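Local coordinates for probable dehydrogenase (Bordetella bronchiseptica, PDB 3MOI), which is probably an NAD(P)-dependent oxidoreductase of the GFO/IDH/MocA family, acting on a substrate that is not established, at residues T122-D127 and L245-R250; L179-D184 and P298-M303. One frame throughout, in Å; residues are numbered along the deposited sequence.

Contact 1: T122-D127 and L245-R250; sequences TSRSHD and LAEGGR
R124 lays the end of its side chain across that of E247, the two running at about a right angle, and its terminal nitrogen meets the carboxylate. R124 NH2 donates to E247 OE1 as part of a salt bridge; the 2.5 Å between the two atoms is very short, so the exact length is doubtful, and the N-H...O angle of 136° is well bent. The oxygen arrives at the edge of the guanidinium, near its plane, while the carboxylate plane stands 84° to that group, so the ions share one N-O link and not a two-pronged pairing. The aliphatic parts also meet, R124 CD lying 3.9 Å from E247 CG. The arginine reaches this point by a path bent at both chi2 and chi3, whereas E247 is stretched out, CG anti to the backbone N (chi1 180°). The fold in R124 also brings NE round to the carboxylate of D127 three residues on, where the bonds are long and weak and the position of OD1 is uncertain; the two acids probably share in balancing the arginine's charge. E247 occupies the second position of a type I turn from A246 to G249. F300 touches both R124 and E247. The arrangement is a three-residue salt-bridge network, R124 at its centre, joining the 3-10 turn between strand 118-120 and helix 128-139 to a loop beyond strand 225-231.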
loop_
_atom_site.group_PDB
_atom_site.type_symbol
_atom_site.label_atom_id
_atom_site.label_comp_id
_atom_site.label_asym_id
_atom_site.label_seq_id
_atom_site.Cartn_x
_atom_site.Cartn_y
_atom_site.Cartn_z
ATOM N N THR A 122 -0.792 -22.438 -11.874
ATOM C CA THR A 122 -0.446 -21.117 -12.471
ATOM C C THR A 122 -0.882 -19.972 -11.579
ATOM O O THR A 122 -1.822 -19.240 -11.880
ATOM C CB THR A 122 -0.686 -20.847 -13.936
ATOM O OG1 THR A 122 -0.149 -21.886 -14.775
ATOM C CG2 THR A 122 0.137 -19.575 -14.277
ATOM N N SER A 123 -0.209 -19.845 -10.441
ATOM C CA SER A 123 -0.363 -18.639 -9.743
ATOM C C SER A 123 0.628 -17.591 -10.258
ATOM O O SER A 123 1.634 -17.878 -10.954
ATOM C CB SER A 123 -0.293 -18.845 -8.219
ATOM O OG SER A 123 1.012 -19.013 -7.759
ATOM N N ARG A 124 0.341 -16.361 -9.880
ATOM C CA ARG A 124 1.256 -15.279 -10.170
ATOM C C ARG A 124 2.473 -15.499 -9.319
ATOM O O ARG A 124 3.473 -14.883 -9.565
ATOM C CB ARG A 124 0.597 -13.953 -9.888
ATOM C CG ARG A 124 -0.604 -13.699 -10.812
ATOM C CD ARG A 124 -0.218 -12.851 -11.993
ATOM N NE ARG A 124 0.323 -13.659 -13.097
ATOM C CZ ARG A 124 -0.328 -13.902 -14.235
ATOM N NH1 ARG A 124 0.227 -14.633 -15.198
ATOM N NH2 ARG A 124 -1.541 -13.403 -14.417
ATOM N N SER A 125 2.428 -16.392 -8.319
ATOM C CA SER A 125 3.674 -16.743 -7.617
ATOM C C SER A 125 4.639 -17.599 -8.443
ATOM O O SER A 125 5.833 -17.711 -8.128
ATOM C CB SER A 125 3.420 -17.349 -6.230
ATOM O OG SER A 125 2.934 -18.667 -6.291
ATOM N N HIS A 126 4.151 -18.189 -9.522
ATOM C CA HIS A 126 5.087 -18.777 -10.485
ATOM C C HIS A 126 5.791 -17.706 -11.363
ATOM O O HIS A 126 6.781 -18.028 -12.018
ATOM C CB HIS A 126 4.381 -19.781 -11.394
ATOM C CG HIS A 126 3.841 -20.946 -10.677
ATOM N ND1 HIS A 126 4.616 -22.030 -10.322
ATOM C CD2 HIS A 126 2.592 -21.198 -10.221
ATOM C CE1 HIS A 126 3.863 -22.905 -9.681
ATOM N NE2 HIS A 126 2.632 -22.418 -9.598
ATOM N N ASP A 127 5.260 -16.479 -11.397
ATOM C CA ASP A 127 5.908 -15.399 -12.101
ATOM C C ASP A 127 7.367 -15.386 -11.726
ATOM O O ASP A 127 7.684 -15.411 -10.551
ATOM C CB ASP A 127 5.349 -14.036 -11.749
ATOM C CG ASP A 127 3.971 -13.794 -12.323
ATOM O OD1 ASP A 127 3.474 -14.714 -13.005
ATOM O OD2 ASP A 127 3.363 -12.702 -12.020
ATOM N N LEU A 245 3.169 -1.816 -17.790
ATOM C CA LEU A 245 3.010 -3.223 -18.201
ATOM C C LEU A 245 1.704 -3.855 -17.727
ATOM O O LEU A 245 1.348 -3.738 -16.577
ATOM C CB LEU A 245 4.052 -4.105 -17.533
ATOM C CG LEU A 245 5.534 -4.096 -17.835
ATOM C CD1 LEU A 245 5.973 -5.510 -17.540
ATOM C CD2 LEU A 245 5.852 -3.686 -19.284
ATOM N N ALA A 246 1.031 -4.636 -18.569
ATOM C CA ALA A 246 -0.053 -5.482 -18.052
ATOM C C ALA A 246 0.487 -6.657 -17.279
ATOM O O ALA A 246 1.655 -7.021 -17.373
ATOM C CB ALA A 246 -0.995 -5.955 -19.142
ATOM N N GLU A 247 -0.430 -7.205 -16.495
ATOM C CA GLU A 247 -0.263 -8.379 -15.714
ATOM C C GLU A 247 0.526 -9.453 -16.460
ATOM O O GLU A 247 1.465 -10.016 -15.886
ATOM C CB GLU A 247 -1.650 -8.895 -15.331
ATOM C CG GLU A 247 -1.635 -10.161 -14.488
ATOM C CD GLU A 247 -3.011 -10.546 -13.916
ATOM O OE1 GLU A 247 -3.200 -11.754 -13.628
ATOM O OE2 GLU A 247 -3.875 -9.663 -13.695
ATOM N N GLY A 248 0.146 -9.718 -17.719
ATOM C CA GLY A 248 0.783 -10.758 -18.542
ATOM C C GLY A 248 2.090 -10.376 -19.260
ATOM O O GLY A 248 2.623 -11.146 -20.052
ATOM N N GLY A 249 2.596 -9.176 -19.022
ATOM C CA GLY A 249 3.895 -8.783 -19.556
ATOM C C GLY A 249 3.871 -7.914 -20.789
ATOM O O GLY A 249 4.867 -7.278 -21.068
ATOM N N ARG A 250 2.772 -7.886 -21.546
ATOM C CA ARG A 250 2.725 -7.071 -22.777
ATOM C C ARG A 250 2.400 -5.642 -22.375
ATOM O O ARG A 250 1.684 -5.415 -21.411
ATOM C CB ARG A 250 1.710 -7.625 -23.783
#

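Contact 2: L179-D184 and P298-M303; sequences LPHQID and PHFGVM
F300 packs closely against H181 and Q182 of helix 179-190, whereas the neighbouring polar backbone meets that helix more loosely, through a water. On the tight side H181 CB sits over one face of the phenyl ring, 3.8 Å from its centroid and 14° off the normal, a CH-pi contact. The imidazole then turns its own edge toward the same ring in an edge-to-face pair, centroids 5.1 Å apart and planes at 61°. Q182 comes in at the rim, in the ring plane, with CG 3.8 Å from F300 CD2. Thus successive helix residues hold the phenyl by face and by edge. F300 reaches them because its CG lies anti to the backbone N (chi1 -164°), carrying the ring away from the loop backbone toward the helix. No direct hydrogen bond joins the two segments. Instead the extended Q182 side chain directs NE2 to a water 3.2 Å away, and the water is 2.6 Å from F300 O and also within bonding distance of V302 O. Q182 NE2 bonds V229 O as well, which ties the amide to strand 225-231. Within the loop, H299 ND1 donates to G301 O at 2.8 Å. The arrangement is a buried phenylalanine of the loop leading into strand 302-307, packed on helix 179-190 of the GFO/IDH/MocA C-terminal fold.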
loop_
_atom_site.group_PDB
_atom_site.type_symbol
_atom_site.label_atom_id
_atom_site.label_comp_id
_atom_site.label_asym_id
_atom_site.label_seq_id
_atom_site.Cartn_x
_atom_site.Cartn_y
_atom_site.Cartn_z
ATOM N N LEU A 179 -7.139 -12.544 -4.706
ATOM C CA LEU A 179 -6.343 -12.514 -3.510
ATOM C C LEU A 179 -5.355 -13.718 -3.425
ATOM O O LEU A 179 -4.235 -13.575 -2.956
ATOM C CB LEU A 179 -7.297 -12.501 -2.326
ATOM C CG LEU A 179 -7.560 -11.159 -1.650
ATOM C CD1 LEU A 179 -7.482 -9.948 -2.587
ATOM C CD2 LEU A 179 -8.845 -11.169 -0.793
ATOM N N PRO A 180 -5.759 -14.909 -3.905
ATOM C CA PRO A 180 -4.771 -15.981 -3.790
ATOM C C PRO A 180 -3.441 -15.658 -4.487
ATOM O O PRO A 180 -2.374 -16.081 -4.026
ATOM C CB PRO A 180 -5.483 -17.229 -4.383
ATOM C CG PRO A 180 -6.909 -17.008 -4.058
ATOM C CD PRO A 180 -7.089 -15.426 -4.224
ATOM N N HIS A 181 -3.476 -14.867 -5.545
ATOM C CA HIS A 181 -2.222 -14.475 -6.195
ATOM C C HIS A 181 -1.307 -13.674 -5.258
ATOM O O HIS A 181 -0.093 -13.896 -5.213
ATOM C CB HIS A 181 -2.505 -13.697 -7.474
ATOM C CG HIS A 181 -3.177 -14.491 -8.545
ATOM N ND1 HIS A 181 -2.711 -15.726 -8.969
ATOM C CD2 HIS A 181 -4.228 -14.186 -9.346
ATOM C CE1 HIS A 181 -3.498 -16.186 -9.929
ATOM N NE2 HIS A 181 -4.411 -15.257 -10.200
ATOM N N GLN A 182 -1.878 -12.819 -4.445
ATOM C CA GLN A 182 -1.066 -12.069 -3.524
ATOM C C GLN A 182 -0.669 -12.954 -2.365
ATOM O O GLN A 182 0.474 -12.940 -1.916
ATOM C CB GLN A 182 -1.831 -10.832 -3.034
ATOM C CG GLN A 182 -2.082 -9.826 -4.141
ATOM C CD GLN A 182 -2.969 -8.717 -3.781
ATOM O OE1 GLN A 182 -4.011 -8.942 -3.241
ATOM N NE2 GLN A 182 -2.586 -7.483 -4.109
ATOM N N ILE A 183 -1.603 -13.755 -1.873
ATOM C CA ILE A 183 -1.308 -14.532 -0.726
ATOM C C ILE A 183 -0.189 -15.480 -1.111
ATOM O O ILE A 183 0.757 -15.633 -0.373
ATOM C CB ILE A 183 -2.527 -15.317 -0.247
ATOM C CG1 ILE A 183 -3.650 -14.384 0.227
ATOM C CG2 ILE A 183 -2.167 -16.317 0.890
ATOM C CD1 ILE A 183 -4.961 -15.148 0.465
ATOM N N ASP A 184 -0.290 -16.134 -2.263
ATOM C CA ASP A 184 0.730 -17.117 -2.622
ATOM C C ASP A 184 2.072 -16.461 -2.832
ATOM O O ASP A 184 3.110 -17.062 -2.533
ATOM C CB ASP A 184 0.369 -17.875 -3.889
ATOM C CG ASP A 184 -0.794 -18.834 -3.692
ATOM O OD1 ASP A 184 -1.011 -19.322 -2.563
ATOM O OD2 ASP A 184 -1.509 -19.067 -4.678
ATOM N N PRO A 298 5.855 -10.858 -16.373
ATOM C CA PRO A 298 4.529 -10.730 -15.788
ATOM C C PRO A 298 4.619 -10.315 -14.342
ATOM O O PRO A 298 5.682 -10.460 -13.731
ATOM C CB PRO A 298 3.974 -12.155 -15.885
ATOM C CG PRO A 298 4.758 -12.758 -16.950
ATOM C CD PRO A 298 6.129 -12.242 -16.744
ATOM N N HIS A 299 3.514 -9.833 -13.794
ATOM C CA HIS A 299 3.525 -9.201 -12.436
ATOM C C HIS A 299 2.096 -9.140 -11.888
ATOM O O HIS A 299 1.148 -9.306 -12.642
ATOM C CB HIS A 299 4.113 -7.783 -12.501
ATOM C CG HIS A 299 3.149 -6.753 -13.002
ATOM N ND1 HIS A 299 2.506 -5.866 -12.163
ATOM C CD2 HIS A 299 2.721 -6.458 -14.255
ATOM C CE1 HIS A 299 1.720 -5.075 -12.881
ATOM N NE2 HIS A 299 1.842 -5.402 -14.154
ATOM N N PHE A 300 1.918 -8.894 -10.610
ATOM C CA PHE A 300 0.546 -8.724 -10.113
ATOM C C PHE A 300 0.461 -7.503 -9.211
ATOM O O PHE A 300 0.802 -7.542 -8.021
ATOM C CB PHE A 300 0.098 -9.988 -9.372
ATOM C CG PHE A 300 -1.372 -10.066 -9.160
ATOM C CD1 PHE A 300 -2.203 -10.326 -10.210
ATOM C CD2 PHE A 300 -1.911 -9.928 -7.892
ATOM C CE1 PHE A 300 -3.571 -10.422 -10.048
ATOM C CE2 PHE A 300 -3.285 -10.001 -7.700
ATOM C CZ PHE A 300 -4.130 -10.249 -8.804
ATOM N N GLY A 301 0.020 -6.402 -9.774
ATOM C CA GLY A 301 0.103 -5.112 -9.070
ATOM C C GLY A 301 1.566 -4.879 -8.747
ATOM O O GLY A 301 2.472 -5.435 -9.411
ATOM N N VAL A 302 1.801 -4.110 -7.699
ATOM C CA VAL A 302 3.138 -3.896 -7.252
ATOM C C VAL A 302 3.390 -4.543 -5.928
ATOM O O VAL A 302 2.502 -4.728 -5.145
ATOM C CB VAL A 302 3.545 -2.401 -7.204
ATOM C CG1 VAL A 302 2.634 -1.499 -8.122
ATOM C CG2 VAL A 302 3.733 -1.943 -5.815
ATOM N N MET A 303 4.637 -4.895 -5.688
ATOM C CA MET A 303 5.007 -5.667 -4.547
ATOM C C MET A 303 6.327 -5.115 -4.047
ATOM O O MET A 303 7.337 -5.300 -4.709
ATOM C CB MET A 303 5.121 -7.139 -4.968
ATOM C CG MET A 303 3.719 -7.829 -5.254
ATOM S SD MET A 303 3.678 -9.648 -5.564
ATOM C CE MET A 303 5.262 -10.010 -5.010
HETATM O O HOH W 1 0.127 -6.806 -5.595
#

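Overall arrangement
The centres of the two contacts lie about 8 Å apart, and each is about 9 Å from the centre of the chain. Along the sequence their segments alternate, and segments 245-250 and 298-303 join directly: E247 O and H299 N are 2.9 Å apart, L245 O and H299 NE2 3.0 Å, both probable hydrogen bonds. Separately, H181 packs on R124, with H181 ND1 3.2 Å from R124 N. Contact 1 is the more exposed, contact 2 is buried. H181 also touches K95, in the loop after strand 90-93 of the Rossmann sheet, so the pair lies where the nucleotide-binding and C-terminal parts probably meet, consistent with a position near the active-site cleft.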